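Local structure of carbohydrate binding module family 33 and 10 domain protein (Teredinibacter turnerae, 6RW7) at residues 135-140 against 173-178. The protein is a copper-dependent AA10 lytic polysaccharide monooxygenase, seen here as its catalytic domain, that probably cleaves cellulose chains oxidatively. Numbering follows the deposited sequence. Where two conformers were deposited one is given.
Sequences DFEDQP and PSRSGR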
ATOM      1  N   ASP A 135     -12.952   1.358   8.897  1.00 11.71           N
ATOM      2  CA  ASP A 135     -12.088   0.210   9.264  1.00 11.92           C
ATOM      3  C   ASP A 135     -10.733   0.694   9.787  1.00 11.15           C
ATOM      4  O   ASP A 135     -10.045  -0.115  10.428  1.00 11.43           O
ATOM      5  CB  ASP A 135     -11.838  -0.693   8.061  1.00 12.08           C
ATOM      6  CG  ASP A 135     -13.079  -1.386   7.533  1.00 14.27           C
ATOM      7  OD1 ASP A 135     -13.946  -1.739   8.381  1.00 14.41           O
ATOM      8  OD2 ASP A 135     -13.160  -1.616   6.284  1.00 14.42           O
ATOM      9  N   PHE A 136     -10.328   1.925   9.483  1.00 11.15           N
ATOM     10  CA  PHE A 136      -8.949   2.406   9.697  1.00 10.61           C
ATOM     11  C   PHE A 136      -8.882   3.416  10.825  1.00 11.28           C
ATOM     12  O   PHE A 136      -9.852   4.158  11.084  1.00 11.04           O
ATOM     13  CB  PHE A 136      -8.379   3.049   8.430  1.00 10.87           C
ATOM     14  CG  PHE A 136      -7.980   2.005   7.426  1.00 10.22           C
ATOM     15  CD1 PHE A 136      -8.884   1.484   6.510  1.00 10.02           C
ATOM     16  CD2 PHE A 136      -6.683   1.534   7.403  1.00 10.22           C
ATOM     17  CE1 PHE A 136      -8.516   0.481   5.627  1.00  9.81           C
ATOM     18  CE2 PHE A 136      -6.321   0.534   6.517  1.00  9.37           C
ATOM     19  CZ  PHE A 136      -7.224   0.034   5.616  1.00 10.21           C
ATOM     20  N   GLU A 137      -7.740   3.425  11.497  1.00 11.37           N
ATOM     21  CA  GLU A 137      -7.383   4.489  12.466  0.50 11.10           C
ATOM     22  C   GLU A 137      -7.466   5.847  11.758  1.00 12.09           C
ATOM     23  O   GLU A 137      -7.107   5.938  10.552  1.00 12.38           O
ATOM     24  CB  GLU A 137      -5.973   4.263  13.012  0.50 10.56           C
ATOM     25  CG  GLU A 137      -5.841   3.033  13.883  0.50 10.47           C
ATOM     26  CD  GLU A 137      -4.568   3.000  14.716  0.50 10.18           C
ATOM     27  OE1 GLU A 137      -3.497   3.459  14.211  0.50 10.80           O
ATOM     28  OE2 GLU A 137      -4.650   2.508  15.883  0.50 10.84           O
ATOM     29  N   ASP A 138      -7.917   6.857  12.475  1.00 12.47           N
ATOM     30  CA  ASP A 138      -8.092   8.212  11.909  1.00 13.76           C
ATOM     31  C   ASP A 138      -6.747   8.863  11.620  1.00 13.60           C
ATOM     32  O   ASP A 138      -6.726   9.703  10.737  1.00 14.14           O
ATOM     33  CB  ASP A 138      -8.902   9.080  12.870  1.00 17.23           C
ATOM     34  CG  ASP A 138     -10.342   8.611  12.983  1.00 22.85           C
ATOM     35  OD1 ASP A 138     -10.830   7.903  12.054  1.00 26.66           O
ATOM     36  OD2 ASP A 138     -10.961   8.931  14.010  1.00 29.99           O
ATOM     37  N   GLN A 139      -5.709   8.546  12.384  1.00 13.43           N
ATOM     38  CA  GLN A 139      -4.378   9.163  12.252  1.00 13.33           C
ATOM     39  C   GLN A 139      -3.405   8.087  11.807  1.00 12.56           C
ATOM     40  O   GLN A 139      -3.532   6.916  12.162  1.00 10.85           O
ATOM     41  CB  GLN A 139      -3.936   9.795  13.573  1.00 15.52           C
ATOM     42  CG  GLN A 139      -4.827  10.954  14.016  1.00 18.31           C
ATOM     43  CD  GLN A 139      -4.724  12.124  13.078  1.00 21.25           C
ATOM     44  OE1 GLN A 139      -3.645  12.459  12.595  1.00 24.99           O
ATOM     45  NE2 GLN A 139      -5.857  12.740  12.777  1.00 27.18           N
ATOM     46  N   PRO A 140      -2.343   8.465  11.078  1.00 11.33           N
ATOM     47  CA  PRO A 140      -1.330   7.479  10.705  1.00 11.44           C
ATOM     48  C   PRO A 140      -0.526   6.996  11.919  1.00 11.82           C
ATOM     49  O   PRO A 140      -0.275   7.783  12.814  1.00 12.31           O
ATOM     50  CB  PRO A 140      -0.418   8.208   9.710  1.00 12.12           C
ATOM     51  CG  PRO A 140      -0.729   9.668   9.888  1.00 12.65           C
ATOM     52  CD  PRO A 140      -2.099   9.798  10.524  1.00 11.81           C
ATOM     53  N   PRO A 173       1.787  -0.676  15.473  1.00 11.99           N
ATOM     54  CA  PRO A 173       0.969  -0.902  16.662  1.00 12.31           C
ATOM     55  C   PRO A 173       0.707  -2.383  16.927  1.00 11.59           C
ATOM     56  O   PRO A 173       0.678  -3.190  15.994  1.00 10.68           O
ATOM     57  CB  PRO A 173      -0.353  -0.190  16.335  1.00 13.20           C
ATOM     58  CG  PRO A 173       0.017   0.854  15.311  1.00 14.20           C
ATOM     59  CD  PRO A 173       1.116   0.205  14.504  1.00 12.93           C
ATOM     60  N   SER A 174       0.488  -2.705  18.193  1.00 11.49           N
ATOM     61  CA  SER A 174       0.125  -4.072  18.615  1.00 12.24           C
ATOM     62  C   SER A 174      -1.208  -4.406  17.965  1.00 11.05           C
ATOM     63  O   SER A 174      -2.162  -3.593  18.051  1.00 10.47           O
ATOM     64  CB  SER A 174      -0.009  -4.229  20.100  1.00 14.11           C
ATOM     65  OG  SER A 174       1.215  -3.952  20.755  1.00 19.81           O
ATOM     66  N   ARG A 175      -1.270  -5.559  17.323  1.00 10.87           N
ATOM     67  CA  ARG A 175      -2.484  -6.057  16.653  1.00 10.25           C
ATOM     68  C   ARG A 175      -2.504  -7.565  16.801  1.00 10.60           C
ATOM     69  O   ARG A 175      -1.418  -8.176  17.042  1.00 11.22           O
ATOM     70  CB  ARG A 175      -2.514  -5.683  15.171  1.00 10.69           C
ATOM     71  CG  ARG A 175      -2.790  -4.214  14.883  1.00 10.63           C
ATOM     72  CD  ARG A 175      -4.199  -3.810  15.264  1.00 10.82           C
ATOM     73  NE  ARG A 175      -4.556  -2.422  14.954  1.00 10.73           N
ATOM     74  CZ  ARG A 175      -4.307  -1.373  15.714  1.00 10.31           C
ATOM     75  NH1 ARG A 175      -3.649  -1.491  16.857  1.00 11.48           N
ATOM     76  NH2 ARG A 175      -4.746  -0.189  15.317  1.00 10.86           N
ATOM     77  N   SER A 176      -3.698  -8.123  16.676  1.00 10.20           N
ATOM     78  CA  SER A 176      -3.938  -9.576  16.617  1.00 11.58           C
ATOM     79  C   SER A 176      -4.774  -9.929  15.397  1.00 10.79           C
ATOM     80  O   SER A 176      -5.685  -9.184  15.048  1.00 10.43           O
ATOM     81  CB  SER A 176      -4.598 -10.039  17.896  1.00 12.14           C
ATOM     82  OG  SER A 176      -3.762  -9.703  18.993  1.00 14.82           O
ATOM     83  N   GLY A 177      -4.514 -11.079  14.776  1.00  9.95           N
ATOM     84  CA  GLY A 177      -5.294 -11.533  13.623  1.00 10.51           C
ATOM     85  C   GLY A 177      -5.071 -10.677  12.394  1.00 10.29           C
ATOM     86  O   GLY A 177      -3.985 -10.067  12.235  1.00  9.78           O
ATOM     87  N   ARG A 178      -6.093 -10.616  11.540  1.00 11.31           N
ATOM     88  CA  ARG A 178      -5.949 -10.116  10.170  1.00 11.85           C
ATOM     89  C   ARG A 178      -6.245  -8.626  10.108  1.00 10.50           C
ATOM     90  O   ARG A 178      -7.325  -8.182  10.487  1.00 10.32           O
ATOM     91  CB  ARG A 178      -6.838 -10.863   9.188  1.00 13.85           C
ATOM     92  CG  ARG A 178      -6.416 -10.536   7.758  1.00 16.00           C
ATOM     93  CD  ARG A 178      -6.807 -11.533   6.724  1.00 18.82           C
ATOM     94  NE  ARG A 178      -6.660 -10.940   5.418  1.00 19.08           N
ATOM     95  CZ  ARG A 178      -6.797 -11.599   4.270  1.00 22.81           C
ATOM     96  NH1 ARG A 178      -6.633 -10.954   3.126  1.00 23.58           N
ATOM     97  NH2 ARG A 178      -7.076 -12.895   4.265  1.00 24.62           N
TER
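Arg175 NH2 is gripped twice, by the carboxylate of Glu137 in the 135-140 loop and by the backbone carbonyl of Thr119. The bond across the two segments is a single-point salt bridge, 2.8 Å from Arg175 NH2 to Glu137 OE2. Its N-H...O angle of 143° makes it a weak hydrogen bond, so charge attraction probably contributes much of the pairing. The side chains approach from opposite directions, and the carboxylate plane stands 77° from the guanidinium plane, far from the coplanar, two-pronged pairing of a bidentate bridge. OE2 is the only carboxylate oxygen close to the guanidinium, at its edge and near its plane, while OE1 lies 4.0 Å from Arg175 NH2. Glu137 CG also lies in the guanidinium plane at that edge, 3.7 Å from NH2. Glu137 was modelled in two conformers, and the bridge is established for only one of them.

The guanidinium is also held by its own segment. A bend at chi2 (-68°) folds the chain back beside its backbone, and NH1 donates in the guanidinium plane to Ser174 O at 2.8 Å. That bond and the one to Thr119 probably restrain the rotation of the group and keep NH2 facing the glutamate. With a leucine at Arg175, Glu137 would probably lose its cationic mate, and the carbonyls of Ser174 and Thr119 the N-H donors that now reach them.

This is a small surface contact, away from the copper sites. Both side chains also touch Ile118 at the end of strand 111-118, to which the Glu137 backbone is hydrogen-bonded. The bridge thus fastens the loop leading into strand 142-145 to the connection that passes from strand 165-172 of the four-stranded antiparallel sheet to strand 178-187 of the mixed sheet, at one end of the domain's beta-sandwich.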